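Local structure of cell division protein SepF (Methanobrevibacter smithii, 7AL1) at residues E13-R18 against E35-I40; I40-F45 against K81-I86; G69-L74 against I85-G90. The protein probably anchors the division protein FtsZ to the cell membrane in archaea, this chain being the C-terminal part of SepF. One frame throughout, in Å; residues are numbered along the deposited sequence.

Interaction 1: residues E13-R18 against E35-I40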
loop_
_atom_site.group_PDB
_atom_site.type_symbol
_atom_site.label_atom_id
_atom_site.label_comp_id
_atom_site.label_asym_id
_atom_site.label_seq_id
_atom_site.Cartn_x
_atom_site.Cartn_y
_atom_site.Cartn_z
ATOM N N GLU A 13 12.260 1.312 -3.287
ATOM C CA GLU A 13 11.709 1.653 -1.981
ATOM C C GLU A 13 10.260 2.068 -2.136
ATOM O O GLU A 13 9.893 2.754 -3.098
ATOM C CB GLU A 13 12.491 2.788 -1.319
ATOM C CG GLU A 13 13.966 2.468 -1.104
ATOM C CD GLU A 13 14.665 3.493 -0.238
ATOM O OE1 GLU A 13 14.250 4.669 -0.254
ATOM O OE2 GLU A 13 15.632 3.119 0.463
ATOM N N ILE A 14 9.428 1.661 -1.190
ATOM C CA ILE A 14 8.071 2.145 -1.071
ATOM C C ILE A 14 8.014 3.024 0.163
ATOM O O ILE A 14 8.307 2.566 1.275
ATOM C CB ILE A 14 7.052 1.011 -0.960
ATOM C CG1 ILE A 14 7.068 0.185 -2.247
ATOM C CG2 ILE A 14 5.693 1.611 -0.693
ATOM C CD1 ILE A 14 6.250 -1.085 -2.153
ATOM N N MET A 15 7.606 4.271 -0.005
ATOM C CA MET A 15 7.636 5.234 1.075
ATOM C C MET A 15 6.276 5.318 1.728
ATOM O O MET A 15 5.245 5.273 1.052
ATOM C CB MET A 15 7.995 6.631 0.569
ATOM C CG MET A 15 9.046 6.664 -0.501
ATOM S SD MET A 15 10.626 6.078 0.137
ATOM C CE MET A 15 10.917 7.328 1.378
ATOM N N LEU A 16 6.258 5.453 3.038
ATOM C CA LEU A 16 5.033 5.644 3.798
ATOM C C LEU A 16 5.133 6.993 4.477
ATOM O O LEU A 16 6.085 7.256 5.215
ATOM C CB LEU A 16 4.848 4.534 4.833
ATOM C CG LEU A 16 4.700 3.156 4.152
ATOM C CD1 LEU A 16 5.970 2.363 4.392
ATOM C CD2 LEU A 16 3.518 2.370 4.649
ATOM N N ILE A 17 4.158 7.859 4.227
ATOM C CA ILE A 17 4.222 9.263 4.643
ATOM C C ILE A 17 2.824 9.720 5.057
ATOM O O ILE A 17 1.875 9.480 4.298
ATOM C CB ILE A 17 4.742 10.115 3.460
ATOM C CG1 ILE A 17 6.083 9.595 2.886
ATOM C CG2 ILE A 17 4.940 11.564 3.862
ATOM C CD1 ILE A 17 6.594 10.248 1.551
ATOM N N ARG A 18 2.719 10.426 6.181
ATOM C CA ARG A 18 1.503 11.077 6.672
ATOM C C ARG A 18 1.803 12.576 6.706
ATOM O O ARG A 18 2.264 13.110 7.738
ATOM C CB ARG A 18 1.108 10.539 8.043
ATOM C CG ARG A 18 -0.149 11.132 8.586
ATOM C CD ARG A 18 -0.579 10.358 9.821
ATOM N NE ARG A 18 -1.833 10.825 10.378
ATOM C CZ ARG A 18 -1.937 11.645 11.418
ATOM N NH1 ARG A 18 -0.845 12.120 12.014
ATOM N NH2 ARG A 18 -3.142 11.998 11.852
ATOM N N GLU A 35 12.399 10.347 -7.628
ATOM C CA GLU A 35 12.988 9.082 -7.194
ATOM C C GLU A 35 12.282 7.860 -7.764
ATOM O O GLU A 35 12.805 6.746 -7.618
ATOM C CB GLU A 35 13.009 8.995 -5.663
ATOM C CG GLU A 35 13.674 10.175 -4.962
ATOM C CD GLU A 35 15.104 10.404 -5.411
ATOM O OE1 GLU A 35 15.860 9.418 -5.529
ATOM O OE2 GLU A 35 15.468 11.576 -5.669
ATOM N N SER A 36 11.115 8.020 -8.382
ATOM C CA SER A 36 10.335 6.898 -8.899
ATOM C C SER A 36 10.044 5.874 -7.811
ATOM O O SER A 36 10.092 4.662 -8.037
ATOM C CB SER A 36 10.995 6.267 -10.124
ATOM O OG SER A 36 10.875 7.118 -11.254
ATOM N N ASN A 37 9.694 6.361 -6.619
ATOM C CA ASN A 37 9.292 5.489 -5.525
ATOM C C ASN A 37 7.783 5.558 -5.337
ATOM O O ASN A 37 7.235 6.669 -5.270
ATOM C CB ASN A 37 9.951 5.928 -4.229
ATOM C CG ASN A 37 11.404 5.597 -4.168
ATOM O OD1 ASN A 37 11.849 4.645 -4.815
ATOM N ND2 ASN A 37 12.152 6.355 -3.381
ATOM N N PRO A 38 7.071 4.444 -5.269
ATOM C CA PRO A 38 5.677 4.493 -4.829
ATOM C C PRO A 38 5.585 5.084 -3.434
ATOM O O PRO A 38 6.500 4.949 -2.610
ATOM C CB PRO A 38 5.263 3.016 -4.824
ATOM C CG PRO A 38 6.255 2.324 -5.699
ATOM C CD PRO A 38 7.544 3.071 -5.521
ATOM N N VAL A 39 4.458 5.728 -3.158
ATOM C CA VAL A 39 4.199 6.319 -1.854
ATOM C C VAL A 39 2.844 5.847 -1.373
ATOM O O VAL A 39 1.839 5.972 -2.086
ATOM C CB VAL A 39 4.253 7.862 -1.890
ATOM C CG1 VAL A 39 3.894 8.443 -0.515
ATOM C CG2 VAL A 39 5.619 8.338 -2.338
ATOM N N ILE A 40 2.805 5.272 -0.187
ATOM C CA ILE A 40 1.545 5.028 0.518
ATOM C C ILE A 40 1.310 6.248 1.396
ATOM O O ILE A 40 2.037 6.478 2.367
ATOM C CB ILE A 40 1.551 3.719 1.313
ATOM C CG1 ILE A 40 1.723 2.528 0.351
ATOM C CG2 ILE A 40 0.259 3.622 2.098
ATOM C CD1 ILE A 40 1.997 1.195 1.037
#
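Met15 and Val39 face each other as a parallel beta pair, with Leu16 and Ile40 the next pair along. Three backbone hydrogen bonds stitch the strands. Met15 N donates to Pro38 O (2.9 Å); Met15 O in turn accepts from Ile40 N at 2.7 Å, and Ile40 O takes Ile17 N at 3.1 Å. CA-H...O contacts fill in between them, such as Val39 CA to Met15 O.

The apolar contacts divide between the two faces of the sheet. On the Leu16 and Ile40 face, Ile40 CD1 touches Leu16 CD2 and Ile14 CG2, each at 4.1 Å; the Leu16 and Ile40 side chains lie side by side and point the same way. Nearby, the Ile14 side chain crosses the Pro38 ring at about a right angle. On the Met15 and Val39 face, Val39 CG1, anti to the backbone N (chi1 177°), is the branch that meets Ile17 CD1, at 3.8 Å in the Ile17 conformer described, which leaves Val39 CG2 beside Met15 CB.

Among the polar groups, Asn37 ND2 comes within 3.8 Å of Met15 SD, but its hydrogen bond goes to Gln31.

The strands belong to a beta-alpha-beta unit whose linking helix, 22-33, covers Met15, Ile17 and Val39. Beyond strand 13-17, a parallel strand of the second subunit continues the sheet across the interface.

Interaction 2: residues I40-F45 against K81-I86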
loop_
_atom_site.group_PDB
_atom_site.type_symbol
_atom_site.label_atom_id
_atom_site.label_comp_id
_atom_site.label_asym_id
_atom_site.label_seq_id
_atom_site.Cartn_x
_atom_site.Cartn_y
_atom_site.Cartn_z
ATOM N N ILE A 40 2.805 5.272 -0.187
ATOM C CA ILE A 40 1.545 5.028 0.518
ATOM C C ILE A 40 1.310 6.248 1.396
ATOM O O ILE A 40 2.037 6.478 2.367
ATOM C CB ILE A 40 1.551 3.719 1.313
ATOM C CG1 ILE A 40 1.723 2.528 0.351
ATOM C CG2 ILE A 40 0.259 3.622 2.098
ATOM C CD1 ILE A 40 1.997 1.195 1.037
ATOM N N LEU A 41 0.354 7.076 0.996
ATOM C CA LEU A 41 0.130 8.399 1.531
ATOM C C LEU A 41 -1.067 8.333 2.469
ATOM O O LEU A 41 -2.129 7.836 2.076
ATOM C CB LEU A 41 -0.226 9.291 0.320
ATOM C CG LEU A 41 -0.419 10.770 0.515
ATOM C CD1 LEU A 41 0.814 11.376 1.059
ATOM C CD2 LEU A 41 -0.746 11.403 -0.823
ATOM N N ASP A 42 -0.926 8.863 3.687
ATOM C CA ASP A 42 -2.026 8.967 4.638
ATOM C C ASP A 42 -2.398 10.450 4.745
ATOM O O ASP A 42 -1.645 11.233 5.323
ATOM C CB ASP A 42 -1.654 8.412 6.014
ATOM C CG ASP A 42 -2.767 8.535 7.008
ATOM O OD1 ASP A 42 -3.859 9.002 6.673
ATOM O OD2 ASP A 42 -2.542 8.154 8.204
ATOM N N LEU A 43 -3.534 10.843 4.166
ATOM C CA LEU A 43 -3.973 12.230 4.145
ATOM C C LEU A 43 -4.818 12.629 5.338
ATOM O O LEU A 43 -5.373 13.735 5.356
ATOM C CB LEU A 43 -4.766 12.507 2.857
ATOM C CG LEU A 43 -3.906 12.507 1.592
ATOM C CD1 LEU A 43 -4.774 12.838 0.391
ATOM C CD2 LEU A 43 -2.812 13.553 1.703
ATOM N N SER A 44 -4.910 11.783 6.357
ATOM C CA SER A 44 -5.856 12.036 7.436
ATOM C C SER A 44 -5.497 13.264 8.259
ATOM O O SER A 44 -6.396 13.937 8.766
ATOM C CB SER A 44 -5.971 10.810 8.356
ATOM O OG SER A 44 -4.731 10.470 8.953
ATOM N N PHE A 45 -4.210 13.546 8.459
ATOM C CA PHE A 45 -3.891 14.726 9.249
ATOM C C PHE A 45 -4.303 15.993 8.502
ATOM O O PHE A 45 -4.916 16.900 9.086
ATOM C CB PHE A 45 -2.400 14.759 9.578
ATOM C CG PHE A 45 -1.980 15.989 10.350
ATOM C CD1 PHE A 45 -1.685 17.175 9.719
ATOM C CD2 PHE A 45 -1.884 15.944 11.727
ATOM C CE1 PHE A 45 -1.277 18.289 10.442
ATOM C CE2 PHE A 45 -1.495 17.056 12.446
ATOM C CZ PHE A 45 -1.195 18.228 11.803
ATOM N N LYS A 81 -7.561 7.244 9.252
ATOM C CA LYS A 81 -6.613 7.069 8.166
ATOM C C LYS A 81 -7.319 7.364 6.852
ATOM O O LYS A 81 -8.500 7.100 6.670
ATOM C CB LYS A 81 -6.056 5.641 8.147
ATOM C CG LYS A 81 -5.026 5.379 9.236
ATOM C CD LYS A 81 -4.443 3.983 9.155
ATOM C CE LYS A 81 -3.619 3.677 10.394
ATOM N NZ LYS A 81 -2.700 4.807 10.700
ATOM N N ASN A 82 -6.567 7.933 5.915
ATOM C CA ASN A 82 -7.068 8.190 4.555
ATOM C C ASN A 82 -5.914 7.800 3.633
ATOM O O ASN A 82 -5.055 8.622 3.307
ATOM C CB ASN A 82 -7.492 9.637 4.395
ATOM C CG ASN A 82 -8.131 9.919 3.059
ATOM O OD1 ASN A 82 -8.094 9.088 2.149
ATOM N ND2 ASN A 82 -8.731 11.117 2.921
ATOM N N LEU A 83 -5.866 6.517 3.264
ATOM C CA LEU A 83 -4.682 5.914 2.654
ATOM C C LEU A 83 -4.870 5.780 1.147
ATOM O O LEU A 83 -5.817 5.148 0.678
ATOM C CB LEU A 83 -4.417 4.516 3.246
ATOM C CG LEU A 83 -4.093 4.427 4.717
ATOM C CD1 LEU A 83 -3.698 2.963 5.019
ATOM C CD2 LEU A 83 -3.009 5.374 5.126
ATOM N N ILE A 84 -3.920 6.323 0.408
ATOM C CA ILE A 84 -3.853 6.264 -1.055
ATOM C C ILE A 84 -2.475 5.763 -1.452
ATOM O O ILE A 84 -1.484 6.119 -0.812
ATOM C CB ILE A 84 -4.072 7.667 -1.650
ATOM C CG1 ILE A 84 -5.405 8.239 -1.187
ATOM C CG2 ILE A 84 -3.988 7.717 -3.177
ATOM C CD1 ILE A 84 -5.432 9.759 -1.167
ATOM N N ILE A 85 -2.386 4.894 -2.448
ATOM C CA ILE A 85 -1.094 4.563 -3.026
ATOM C C ILE A 85 -0.887 5.312 -4.322
ATOM O O ILE A 85 -1.750 5.287 -5.210
ATOM C CB ILE A 85 -0.866 3.051 -3.213
ATOM C CG1 ILE A 85 0.584 2.837 -3.697
ATOM C CG2 ILE A 85 -1.883 2.429 -4.117
ATOM C CD1 ILE A 85 1.114 1.454 -3.508
ATOM N N ILE A 86 0.228 6.014 -4.425
ATOM C CA ILE A 86 0.635 6.680 -5.651
ATOM C C ILE A 86 1.793 5.895 -6.242
ATOM O O ILE A 86 2.849 5.773 -5.618
ATOM C CB ILE A 86 1.055 8.135 -5.390
ATOM C CG1 ILE A 86 -0.090 8.909 -4.750
ATOM C CG2 ILE A 86 1.527 8.791 -6.691
ATOM C CD1 ILE A 86 0.360 10.192 -4.137
HETATM O O HOH W 1 -3.338 8.039 10.656
#
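Asp42 and Leu83 form a non-hydrogen-bonded antiparallel pair whose side chains cross obliquely, the Leu83 CD2 methyl pressing on the aspartate stem, 3.4 Å from Asp42 CB and close to CG as well. Further along this face the tip of Ile85, CD1, lies against Ile40 CG1.

On the other face the tips meet on the diagonal, not straight across a pair: Leu43 CD1 abuts Ile84 CD1 at 3.5 Å, and Leu41 CD2 meets Ile86 CD1 at 3.7 Å in the Ile86 conformer described. Leu41 and Ile84 are themselves a hydrogen-bonded pair, Leu41 N to Ile84 O and Ile84 N to Leu41 O. Leu43 N to Asn82 O adds one more backbone bond where the ladder ends, Asn82 N turning to Asp42 OD1 instead.

There the Asp42 carboxylate fills the turn. Its CG is anti to the backbone N (chi1 179°), and OD1 accepts from Asn82 N and from Ser44 N, both at 3.0 Å, the two donors coming from opposite faces of the carboxylate plane. OD2 takes a water at 2.6 Å, which Lys81 NZ reaches by a weak bond. An alanine in place of Asp42 would probably leave Asn82 N and Ser44 N without their shared acceptor and make the turn less firmly held.

Leu41, Leu43 and Ile86 face helix 51-68, whereas Ile40 and Ile85 pack on the second subunit. The bond from Asp42 OD1 to the backbone N two residues on makes an Asx turn, here at the passage from a central strand of an alpha/beta sheet into helix 44-49.

Interaction 3: residues G69-L74 against I85-G90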
loop_
_atom_site.group_PDB
_atom_site.type_symbol
_atom_site.label_atom_id
_atom_site.label_comp_id
_atom_site.label_asym_id
_atom_site.label_seq_id
_atom_site.Cartn_x
_atom_site.Cartn_y
_atom_site.Cartn_z
ATOM N N GLY A 69 2.082 10.585 -15.580
ATOM C CA GLY A 69 1.772 9.196 -15.791
ATOM C C GLY A 69 1.684 8.398 -14.523
ATOM O O GLY A 69 1.714 7.165 -14.583
ATOM N N ALA A 70 1.567 9.048 -13.381
ATOM C CA ALA A 70 1.436 8.296 -12.142
ATOM C C ALA A 70 0.021 7.752 -11.994
ATOM O O ALA A 70 -0.938 8.272 -12.579
ATOM C CB ALA A 70 1.789 9.182 -10.945
ATOM N N GLU A 71 -0.105 6.687 -11.202
ATOM C CA GLU A 71 -1.395 6.161 -10.776
ATOM C C GLU A 71 -1.641 6.550 -9.323
ATOM O O GLU A 71 -0.700 6.728 -8.562
ATOM C CB GLU A 71 -1.394 4.625 -10.833
ATOM C CG GLU A 71 -1.230 3.978 -12.208
ATOM C CD GLU A 71 -1.342 2.446 -12.142
ATOM O OE1 GLU A 71 -0.313 1.778 -11.899
ATOM O OE2 GLU A 71 -2.461 1.910 -12.322
ATOM N N ALA A 72 -2.901 6.722 -8.937
ATOM C CA ALA A 72 -3.226 7.017 -7.543
ATOM C C ALA A 72 -4.506 6.288 -7.216
ATOM O O ALA A 72 -5.551 6.616 -7.789
ATOM C CB ALA A 72 -3.401 8.515 -7.305
ATOM N N LEU A 73 -4.441 5.334 -6.301
ATOM C CA LEU A 73 -5.533 4.422 -6.002
ATOM C C LEU A 73 -5.874 4.513 -4.530
ATOM O O LEU A 73 -4.997 4.330 -3.671
ATOM C CB LEU A 73 -5.131 2.988 -6.369
ATOM C CG LEU A 73 -6.205 1.925 -6.203
ATOM C CD1 LEU A 73 -7.311 2.100 -7.239
ATOM C CD2 LEU A 73 -5.599 0.534 -6.313
ATOM N N LEU A 74 -7.123 4.810 -4.238
ATOM C CA LEU A 74 -7.590 4.825 -2.871
ATOM C C LEU A 74 -7.497 3.413 -2.294
ATOM O O LEU A 74 -7.950 2.440 -2.909
ATOM C CB LEU A 74 -9.035 5.310 -2.865
ATOM C CG LEU A 74 -9.720 5.195 -1.516
ATOM C CD1 LEU A 74 -9.071 6.054 -0.473
ATOM C CD2 LEU A 74 -11.177 5.615 -1.665
ATOM N N ILE A 85 -2.386 4.894 -2.448
ATOM C CA ILE A 85 -1.094 4.563 -3.026
ATOM C C ILE A 85 -0.887 5.312 -4.322
ATOM O O ILE A 85 -1.750 5.287 -5.210
ATOM C CB ILE A 85 -0.866 3.051 -3.213
ATOM C CG1 ILE A 85 0.584 2.837 -3.697
ATOM C CG2 ILE A 85 -1.883 2.429 -4.117
ATOM C CD1 ILE A 85 1.114 1.454 -3.508
ATOM N N ILE A 86 0.228 6.014 -4.425
ATOM C CA ILE A 86 0.635 6.680 -5.651
ATOM C C ILE A 86 1.793 5.895 -6.242
ATOM O O ILE A 86 2.849 5.773 -5.618
ATOM C CB ILE A 86 1.055 8.135 -5.390
ATOM C CG1 ILE A 86 -0.090 8.909 -4.750
ATOM C CG2 ILE A 86 1.527 8.791 -6.691
ATOM C CD1 ILE A 86 0.360 10.192 -4.137
ATOM N N ALA A 87 1.626 5.404 -7.461
ATOM C CA ALA A 87 2.644 4.608 -8.111
ATOM C C ALA A 87 3.219 5.386 -9.276
ATOM O O ALA A 87 2.461 5.881 -10.113
ATOM C CB ALA A 87 2.037 3.304 -8.622
ATOM N N PRO A 88 4.531 5.521 -9.360
ATOM C CA PRO A 88 5.134 6.212 -10.498
ATOM C C PRO A 88 4.995 5.397 -11.770
ATOM O O PRO A 88 4.886 4.173 -11.741
ATOM C CB PRO A 88 6.609 6.306 -10.100
ATOM C CG PRO A 88 6.835 5.045 -9.284
ATOM C CD PRO A 88 5.554 4.924 -8.474
ATOM N N LYS A 89 5.016 6.087 -12.902
ATOM C CA LYS A 89 5.142 5.362 -14.158
ATOM C C LYS A 89 6.348 4.430 -14.074
ATOM O O LYS A 89 7.426 4.841 -13.647
ATOM C CB LYS A 89 5.318 6.355 -15.300
ATOM C CG LYS A 89 4.936 5.775 -16.654
ATOM C CD LYS A 89 5.006 6.817 -17.760
ATOM C CE LYS A 89 4.534 6.246 -19.090
ATOM N NZ LYS A 89 4.462 7.307 -20.135
ATOM N N GLY A 90 6.146 3.160 -14.417
ATOM C CA GLY A 90 7.169 2.148 -14.303
ATOM C C GLY A 90 6.950 1.151 -13.184
ATOM O O GLY A 90 7.601 0.097 -13.165
#
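Leu73 and Ile85 stand on the same face of the sheet as a hydrogen-bonded antiparallel pair, and it is Leu73 CB and the Ile85 CG2 branch that meet, 4.0 Å apart. CG2 of Ile85 sits between the backbone N and the carbonyl carbon, while CG1 is anti to the N (chi1 -174°), so the longer branch leads away from Leu73. The same CG2 is 3.7 Å from Leu73 O.

One pair further on this face are Glu71 and Ala87, which approach through their first side-chain carbons, Glu71 CB lying 4.3 Å from Ala87 CB. The glutamate's OE1 is bonded to the backbone N of Leu93. Ala87 and Ile85 also pack on Leu93, so strand 92-95 covers this side.

The two strands, 71-78 and 81-87, are the arms of a beta hairpin at one edge of the sheet in this chain. Their hydrogen-bonded pairs exchange two bonds each: Glu71 N to Ala87 O and Ala87 N to Glu71 O, then Leu73 N to Ile85 O and Ile85 N to Leu73 O, all 2.9 Å.

On the reverse face Ile86 looks across its own pair to Ala72 and diagonally to Ala70. In the Ile86 conformer described, its CG1 approaches Ala72 CB at 4.2 Å and its CG2 approaches Ala70 CB at 4.3 Å; CG2 also comes to 3.6 Å from Glu71 O. Helix 51-68 covers this face, with Ile61 touching both Ala72 and Ile86.

Before the first rung, Gly69 ends that helix with a positive phi, a backbone shape that favours glycine. Lys89 CB lies 3.8 Å from Gly69 O.

Overall arrangement
From the N terminus, strand 13-17 leads through helix 22-33 to strand 39-42, and interaction 1 closes that crossover. The chain then turns at once into helices 44-49 and 51-68 and the hairpin; interaction 2 closes this longer loop by setting strand 81-87 beside strand 39-42. Interaction 3 joins the arms of the hairpin; it and interaction 2 both end on strand 81-87, sharing Ile85 and Ile86. Interactions 1 and 2 follow in series and share Ile40. All three together order the four strands as 13-17, 39-42, 81-87, 71-78, and each touches the second subunit.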